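Local coordinates for protein response regulator aspartate phosphatase H (Bacillus subtilis, PDB 3Q15) that dephosphorylates the sporulation response regulator Spo0F and also acts on the competence regulator ComA, keeping competence and sporulation apart in time, at residues 166-171 and 183-188. Sequence-based numbering, arbitrary orientation.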
loop_
_atom_site.group_PDB
_atom_site.type_symbol
_atom_site.label_atom_id
_atom_site.label_comp_id
_atom_site.label_asym_id
_atom_site.label_seq_id
_atom_site.Cartn_x
_atom_site.Cartn_y
_atom_site.Cartn_z
ATOM N N GLN A 166 -5.013 -1.338 12.581
ATOM C CA GLN A 166 -3.985 -1.357 13.622
ATOM C C GLN A 166 -4.193 -0.203 14.594
ATOM O O GLN A 166 -3.970 -0.343 15.797
ATOM C CB GLN A 166 -2.585 -1.284 13.016
ATOM C CG GLN A 166 -2.212 -2.489 12.179
ATOM C CD GLN A 166 -0.746 -2.498 11.803
ATOM O OE1 GLN A 166 -0.387 -2.213 10.662
ATOM N NE2 GLN A 166 0.112 -2.830 12.763
ATOM N N ALA A 167 -4.620 0.938 14.064
ATOM C CA ALA A 167 -4.931 2.091 14.898
ATOM C C ALA A 167 -6.095 1.780 15.835
ATOM O O ALA A 167 -5.984 1.938 17.053
ATOM C CB ALA A 167 -5.249 3.298 14.036
ATOM N N LEU A 168 -7.203 1.323 15.258
ATOM C CA LEU A 168 -8.415 1.023 16.022
ATOM C C LEU A 168 -8.175 0.002 17.134
ATOM O O LEU A 168 -8.764 0.095 18.212
ATOM C CB LEU A 168 -9.531 0.534 15.097
ATOM C CG LEU A 168 -10.886 0.280 15.763
ATOM C CD1 LEU A 168 -11.474 1.580 16.300
ATOM C CD2 LEU A 168 -11.845 -0.384 14.792
ATOM N N ASP A 169 -7.316 -0.975 16.862
ATOM C CA ASP A 169 -6.976 -1.989 17.850
ATOM C C ASP A 169 -6.418 -1.345 19.108
ATOM O O ASP A 169 -6.877 -1.624 20.215
ATOM C CB ASP A 169 -5.954 -2.973 17.282
ATOM C CG ASP A 169 -6.592 -4.250 16.779
ATOM O OD1 ASP A 169 -7.794 -4.222 16.444
ATOM O OD2 ASP A 169 -5.891 -5.283 16.719
ATOM N N ILE A 170 -5.422 -0.482 18.926
ATOM C CA ILE A 170 -4.772 0.196 20.039
ATOM C C ILE A 170 -5.726 1.151 20.747
ATOM O O ILE A 170 -5.714 1.263 21.972
ATOM C CB ILE A 170 -3.533 0.977 19.571
ATOM C CG1 ILE A 170 -2.565 0.043 18.847
ATOM C CG2 ILE A 170 -2.856 1.649 20.751
ATOM C CD1 ILE A 170 -1.302 0.719 18.386
ATOM N N TYR A 171 -6.552 1.837 19.966
ATOM C CA TYR A 171 -7.499 2.798 20.516
ATOM C C TYR A 171 -8.536 2.133 21.416
ATOM O O TYR A 171 -8.917 2.681 22.450
ATOM C CB TYR A 171 -8.193 3.564 19.390
ATOM C CG TYR A 171 -7.310 4.598 18.729
ATOM C CD1 TYR A 171 -6.470 5.404 19.483
ATOM C CD2 TYR A 171 -7.318 4.766 17.350
ATOM C CE1 TYR A 171 -5.662 6.352 18.884
ATOM C CE2 TYR A 171 -6.513 5.709 16.744
ATOM C CZ TYR A 171 -5.686 6.500 17.514
ATOM O OH TYR A 171 -4.881 7.443 16.908
ATOM N N GLN A 183 -13.554 8.300 14.818
ATOM C CA GLN A 183 -12.895 8.690 13.574
ATOM C C GLN A 183 -12.366 7.465 12.838
ATOM O O GLN A 183 -12.389 7.414 11.611
ATOM C CB GLN A 183 -11.748 9.670 13.845
ATOM C CG GLN A 183 -12.184 11.020 14.389
ATOM C CD GLN A 183 -11.024 11.830 14.944
ATOM O OE1 GLN A 183 -10.140 11.298 15.619
ATOM N NE2 GLN A 183 -11.020 13.125 14.655
ATOM N N SER A 184 -11.889 6.480 13.593
ATOM C CA SER A 184 -11.372 5.250 12.997
ATOM C C SER A 184 -12.497 4.439 12.367
ATOM O O SER A 184 -12.315 3.814 11.320
ATOM C CB SER A 184 -10.619 4.413 14.030
ATOM O OG SER A 184 -9.435 5.071 14.445
ATOM N N LEU A 185 -13.660 4.457 13.005
ATOM C CA LEU A 185 -14.830 3.781 12.467
ATOM C C LEU A 185 -15.287 4.446 11.175
ATOM O O LEU A 185 -15.647 3.764 10.213
ATOM C CB LEU A 185 -15.963 3.762 13.501
ATOM C CG LEU A 185 -15.671 2.935 14.758
ATOM C CD1 LEU A 185 -16.706 3.187 15.851
ATOM C CD2 LEU A 185 -15.596 1.453 14.419
ATOM N N PHE A 186 -15.272 5.777 11.154
ATOM C CA PHE A 186 -15.600 6.519 9.936
ATOM C C PHE A 186 -14.657 6.153 8.794
ATOM O O PHE A 186 -15.086 5.976 7.652
ATOM C CB PHE A 186 -15.569 8.033 10.180
ATOM C CG PHE A 186 -16.704 8.535 11.026
ATOM C CD1 PHE A 186 -17.787 7.717 11.313
ATOM C CD2 PHE A 186 -16.692 9.824 11.531
ATOM C CE1 PHE A 186 -18.836 8.174 12.093
ATOM C CE2 PHE A 186 -17.739 10.287 12.311
ATOM C CZ PHE A 186 -18.813 9.458 12.591
ATOM N N VAL A 187 -13.369 6.041 9.105
ATOM C CA VAL A 187 -12.379 5.685 8.096
ATOM C C VAL A 187 -12.640 4.285 7.547
ATOM O O VAL A 187 -12.588 4.065 6.338
ATOM C CB VAL A 187 -10.948 5.780 8.643
ATOM C CG1 VAL A 187 -9.957 5.221 7.631
ATOM C CG2 VAL A 187 -10.615 7.228 8.978
ATOM N N ILE A 188 -12.938 3.345 8.436
ATOM C CA ILE A 188 -13.244 1.982 8.021
ATOM C C ILE A 188 -14.473 1.946 7.112
ATOM O O ILE A 188 -14.468 1.287 6.071
ATOM C CB ILE A 188 -13.466 1.071 9.237
ATOM C CG1 ILE A 188 -12.194 1.002 10.083
ATOM C CG2 ILE A 188 -13.884 -0.322 8.796
ATOM C CD1 ILE A 188 -12.374 0.248 11.399
#
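Leu168 reaches across to Ser184, Leu185 and Ile188, and the two methyls of its fork take different partners. CD1 lies against the small CB of Ser184 at 3.7 Å, while CD2 meets the tip of Ile188, with CD1 of that residue only 3.5 Å from Leu168 CD2, tighter than usual van der Waals contact. The same Leu168 CD2 also touches Leu185 CD2, more loosely, at 4.2 Å. Leucine suits this place because its branched end can touch several apolar partners at once, and Ile188 and Leu185 offer methyl tips to meet it. With CG anti to the backbone N (chi1 -176°), the fork is carried on toward helix 178-194, where it crosses the side chains of Leu185 and Ile188 at about a right angle. Serine suits the place facing Leu168: its short side chain is compatible with a close approach of the backbones, the CA atoms of Leu168 and Ser184 being 6.0 Å apart. The successive helices 157-172 and 178-194 form a helical hairpin in the TPR domain; the axes of segments 166-171 and 183-188 approach to 9.9 Å, their directions 153° apart, a roughly antiparallel pairing. Segment 166-171 falls within the predicted repeat TPR 2 and 183-188 within the predicted TPR 3, so the contact probably joins adjacent repeats, as in the stacked helices of TPR superhelices. Ser184 turns its hydroxyl back to its own helix, where OG is hydrogen-bonded to the carbonyl O of Arg180; a polar atom is thereby satisfied inside a buried interface. That OG also sits obliquely by the ring of Tyr171, 3.6 Å from CD2. Tyrosine gives an apolar flank here while its polar tip reaches past the contact: OH is hydrogen-bonded to Glu142 of helix 137-153.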